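Long-range contact in alpha-1,2-Mannosidase (Trichoderma reesei, PDB 1HCU), which probably trims terminal alpha-1,2-linked mannose residues from high-mannose N-glycans on glycoproteins, using calcium as cofactor: residues A[57-68]-A[451-462]. Sequence-based numbering, arbitrary orientation.
Sequences SAIDGLDTAILM and SFWFAEALKYAY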
# COMPACT_ATOMS: atom_id res chain seq x y z
N SER A 57 -9.54 -11.12 3.39
CA SER A 57 -8.29 -11.83 3.67
C SER A 57 -7.96 -12.96 2.69
O SER A 57 -6.79 -13.19 2.39
CB SER A 57 -8.31 -12.39 5.10
OG SER A 57 -8.28 -11.35 6.06
N ALA A 58 -8.97 -13.67 2.20
CA ALA A 58 -8.71 -14.76 1.26
C ALA A 58 -8.18 -14.26 -0.08
O ALA A 58 -7.24 -14.83 -0.64
CB ALA A 58 -9.97 -15.60 1.04
N ILE A 59 -8.77 -13.19 -0.60
CA ILE A 59 -8.35 -12.63 -1.89
C ILE A 59 -7.01 -11.89 -1.78
O ILE A 59 -6.14 -12.03 -2.64
CB ILE A 59 -9.42 -11.66 -2.44
CG1 ILE A 59 -10.77 -12.37 -2.52
CG2 ILE A 59 -9.00 -11.14 -3.81
CD1 ILE A 59 -10.78 -13.62 -3.39
N ASP A 60 -6.87 -11.11 -0.72
CA ASP A 60 -5.65 -10.35 -0.48
C ASP A 60 -4.42 -11.24 -0.26
O ASP A 60 -3.31 -10.86 -0.63
CB ASP A 60 -5.87 -9.44 0.73
CG ASP A 60 -5.63 -7.97 0.41
OD1 ASP A 60 -5.60 -7.62 -0.79
OD2 ASP A 60 -5.47 -7.17 1.36
N GLY A 61 -4.62 -12.43 0.32
CA GLY A 61 -3.49 -13.31 0.56
C GLY A 61 -3.19 -14.32 -0.54
O GLY A 61 -2.12 -14.95 -0.56
N LEU A 62 -4.12 -14.47 -1.47
CA LEU A 62 -3.97 -15.41 -2.57
C LEU A 62 -2.63 -15.35 -3.30
O LEU A 62 -1.96 -16.37 -3.44
CB LEU A 62 -5.12 -15.21 -3.57
CG LEU A 62 -5.10 -16.06 -4.84
CD1 LEU A 62 -5.00 -17.53 -4.49
CD2 LEU A 62 -6.37 -15.78 -5.67
N ASP A 63 -2.24 -14.18 -3.78
CA ASP A 63 -0.98 -14.09 -4.50
C ASP A 63 0.24 -14.30 -3.62
O ASP A 63 1.27 -14.80 -4.08
CB ASP A 63 -0.88 -12.76 -5.27
CG ASP A 63 -0.85 -11.55 -4.36
OD1 ASP A 63 -0.69 -10.44 -4.90
OD2 ASP A 63 -0.99 -11.69 -3.12
N THR A 64 0.13 -13.94 -2.34
CA THR A 64 1.25 -14.14 -1.44
C THR A 64 1.45 -15.65 -1.33
O THR A 64 2.59 -16.14 -1.36
CB THR A 64 0.97 -13.54 -0.05
OG1 THR A 64 0.78 -12.12 -0.17
CG2 THR A 64 2.13 -13.81 0.90
N ALA A 65 0.35 -16.39 -1.25
CA ALA A 65 0.39 -17.85 -1.15
C ALA A 65 1.00 -18.45 -2.41
O ALA A 65 1.65 -19.49 -2.36
CB ALA A 65 -1.02 -18.40 -0.94
N ILE A 66 0.78 -17.81 -3.55
CA ILE A 66 1.32 -18.30 -4.81
C ILE A 66 2.84 -18.14 -4.85
O ILE A 66 3.54 -19.07 -5.22
CB ILE A 66 0.71 -17.54 -6.01
CG1 ILE A 66 -0.76 -17.93 -6.19
CG2 ILE A 66 1.48 -17.85 -7.28
CD1 ILE A 66 -1.47 -17.11 -7.22
N LEU A 67 3.33 -16.98 -4.45
CA LEU A 67 4.77 -16.70 -4.45
C LEU A 67 5.54 -17.55 -3.45
O LEU A 67 6.75 -17.76 -3.58
CB LEU A 67 5.03 -15.22 -4.17
CG LEU A 67 4.37 -14.21 -5.11
CD1 LEU A 67 4.66 -12.79 -4.64
CD2 LEU A 67 4.89 -14.41 -6.52
N MET A 68 4.83 -18.04 -2.43
CA MET A 68 5.44 -18.87 -1.40
C MET A 68 5.39 -20.35 -1.76
O MET A 68 5.97 -21.18 -1.07
CB MET A 68 4.74 -18.65 -0.06
CG MET A 68 4.98 -17.29 0.56
SD MET A 68 3.99 -17.03 2.04
CE MET A 68 4.95 -15.77 2.89
N SER A 451 -6.41 -7.68 6.44
CA SER A 451 -6.05 -8.47 5.27
C SER A 451 -4.68 -8.10 4.68
O SER A 451 -3.97 -8.98 4.18
CB SER A 451 -7.14 -8.35 4.19
OG SER A 451 -7.20 -7.06 3.62
N PHE A 452 -4.29 -6.83 4.74
CA PHE A 452 -2.98 -6.45 4.19
C PHE A 452 -1.81 -7.13 4.93
O PHE A 452 -0.67 -7.08 4.48
CB PHE A 452 -2.82 -4.92 4.16
CG PHE A 452 -3.14 -4.23 5.46
CD1 PHE A 452 -2.35 -4.45 6.58
CD2 PHE A 452 -4.21 -3.34 5.55
CE1 PHE A 452 -2.61 -3.78 7.77
CE2 PHE A 452 -4.47 -2.67 6.74
CZ PHE A 452 -3.67 -2.89 7.86
N TRP A 453 -2.10 -7.77 6.05
CA TRP A 453 -1.07 -8.50 6.77
C TRP A 453 -0.67 -9.63 5.82
O TRP A 453 0.51 -9.88 5.58
CB TRP A 453 -1.63 -9.06 8.08
CG TRP A 453 -0.75 -10.07 8.78
CD1 TRP A 453 -1.10 -11.34 9.11
CD2 TRP A 453 0.57 -9.86 9.30
NE1 TRP A 453 -0.08 -11.95 9.81
CE2 TRP A 453 0.96 -11.06 9.94
CE3 TRP A 453 1.46 -8.78 9.29
CZ2 TRP A 453 2.20 -11.21 10.56
CZ3 TRP A 453 2.70 -8.93 9.91
CH2 TRP A 453 3.06 -10.14 10.54
N PHE A 454 -1.68 -10.28 5.24
CA PHE A 454 -1.47 -11.37 4.28
C PHE A 454 -0.88 -10.90 2.96
O PHE A 454 0.08 -11.48 2.45
CB PHE A 454 -2.80 -12.07 3.95
CG PHE A 454 -3.31 -12.97 5.03
CD1 PHE A 454 -4.45 -12.61 5.75
CD2 PHE A 454 -2.67 -14.17 5.32
CE1 PHE A 454 -4.94 -13.44 6.75
CE2 PHE A 454 -3.15 -15.00 6.32
CZ PHE A 454 -4.29 -14.64 7.04
N ALA A 455 -1.45 -9.84 2.41
CA ALA A 455 -1.02 -9.33 1.12
C ALA A 455 0.28 -8.54 1.06
O ALA A 455 1.04 -8.66 0.10
CB ALA A 455 -2.13 -8.49 0.50
N GLU A 456 0.54 -7.76 2.10
CA GLU A 456 1.71 -6.89 2.08
C GLU A 456 2.86 -7.15 3.05
O GLU A 456 3.98 -7.44 2.64
CB GLU A 456 1.25 -5.45 2.27
CG GLU A 456 0.18 -5.00 1.29
CD GLU A 456 -0.01 -3.48 1.32
OE1 GLU A 456 -1.04 -3.01 1.86
OE2 GLU A 456 0.88 -2.77 0.80
N ALA A 457 2.60 -7.02 4.34
CA ALA A 457 3.65 -7.22 5.31
C ALA A 457 4.37 -8.55 5.11
O ALA A 457 5.59 -8.58 5.00
CB ALA A 457 3.08 -7.14 6.72
N LEU A 458 3.62 -9.65 5.03
CA LEU A 458 4.24 -10.97 4.86
C LEU A 458 4.84 -11.18 3.47
O LEU A 458 5.79 -11.95 3.31
CB LEU A 458 3.22 -12.07 5.19
CG LEU A 458 2.81 -12.15 6.68
CD1 LEU A 458 1.71 -13.21 6.87
CD2 LEU A 458 4.03 -12.53 7.52
N LYS A 459 4.30 -10.48 2.48
CA LYS A 459 4.78 -10.57 1.11
C LYS A 459 6.16 -9.90 0.98
O LYS A 459 7.11 -10.51 0.50
CB LYS A 459 3.77 -9.90 0.17
CG LYS A 459 4.23 -9.74 -1.28
CD LYS A 459 3.70 -10.82 -2.18
CE LYS A 459 2.54 -10.34 -3.04
NZ LYS A 459 1.28 -10.01 -2.30
N TYR A 460 6.27 -8.64 1.40
CA TYR A 460 7.56 -7.95 1.29
C TYR A 460 8.62 -8.60 2.18
O TYR A 460 9.77 -8.73 1.77
CB TYR A 460 7.41 -6.46 1.63
CG TYR A 460 6.64 -5.66 0.59
CD1 TYR A 460 7.08 -5.59 -0.74
CD2 TYR A 460 5.45 -5.01 0.92
CE1 TYR A 460 6.35 -4.88 -1.70
CE2 TYR A 460 4.72 -4.30 -0.03
CZ TYR A 460 5.17 -4.24 -1.34
OH TYR A 460 4.43 -3.56 -2.28
N ALA A 461 8.22 -9.01 3.39
CA ALA A 461 9.15 -9.65 4.31
C ALA A 461 9.74 -10.92 3.69
O ALA A 461 10.95 -11.17 3.79
CB ALA A 461 8.44 -9.98 5.62
N TYR A 462 8.89 -11.70 3.04
CA TYR A 462 9.31 -12.93 2.40
C TYR A 462 10.23 -12.68 1.20
O TYR A 462 11.31 -13.28 1.10
CB TYR A 462 8.09 -13.70 1.94
CG TYR A 462 8.44 -14.95 1.19
CD1 TYR A 462 8.96 -16.05 1.85
CD2 TYR A 462 8.27 -15.03 -0.19
CE1 TYR A 462 9.31 -17.20 1.17
CE2 TYR A 462 8.62 -16.18 -0.89
CZ TYR A 462 9.14 -17.26 -0.20
OH TYR A 462 9.48 -18.40 -0.86
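Lys459 doubles back along its own helix, its chain bent from chi2 onward, and brings NZ against the helix of residues 57-67. There NZ forms a salt bridge with Asp63 OD2 at 2.9 Å, meeting it from above the carboxylate plane; its three N-H groups are shared among four acceptors, this oxygen, Thr64 OG1, Ala455 O (on a lone pair) and Ala487 O. Thr64 suits its place because its hydroxyl, accepting from NZ, donates its own hydrogen to Phe454 O (OG1 to O, 2.8 Å), a carbonyl within the wider pi-type turn. Were Lys459 an alanine, Asp63 OD2 would probably lose its cationic mate and Thr64 OG1 its donor, leaving His488 and Ser111 to hold the carboxylate at OD1. Nearer both N-terminal ends, Ser451 OG donates to Asp60 OD2 (2.8 Å), while His488 binds OD1.

The helices run nearly parallel, 25° apart, within the (alpha/alpha)7 barrel of family 47, and the side chain of Phe452 lies about 8 Å from the bound calcium ion.

Apolar packing fills the rest. Gly61, lacking a side chain, lets Phe454 CB come within 3.7 Å of its CA, and Leu67 CD1 lies against the aliphatic part of Lys459. Met68, extended beyond CG, lays CG over one face of the Tyr462 ring, 4.0 Å from the centroid and 8° off the normal; SD follows as a more distant Met-aromatic contact.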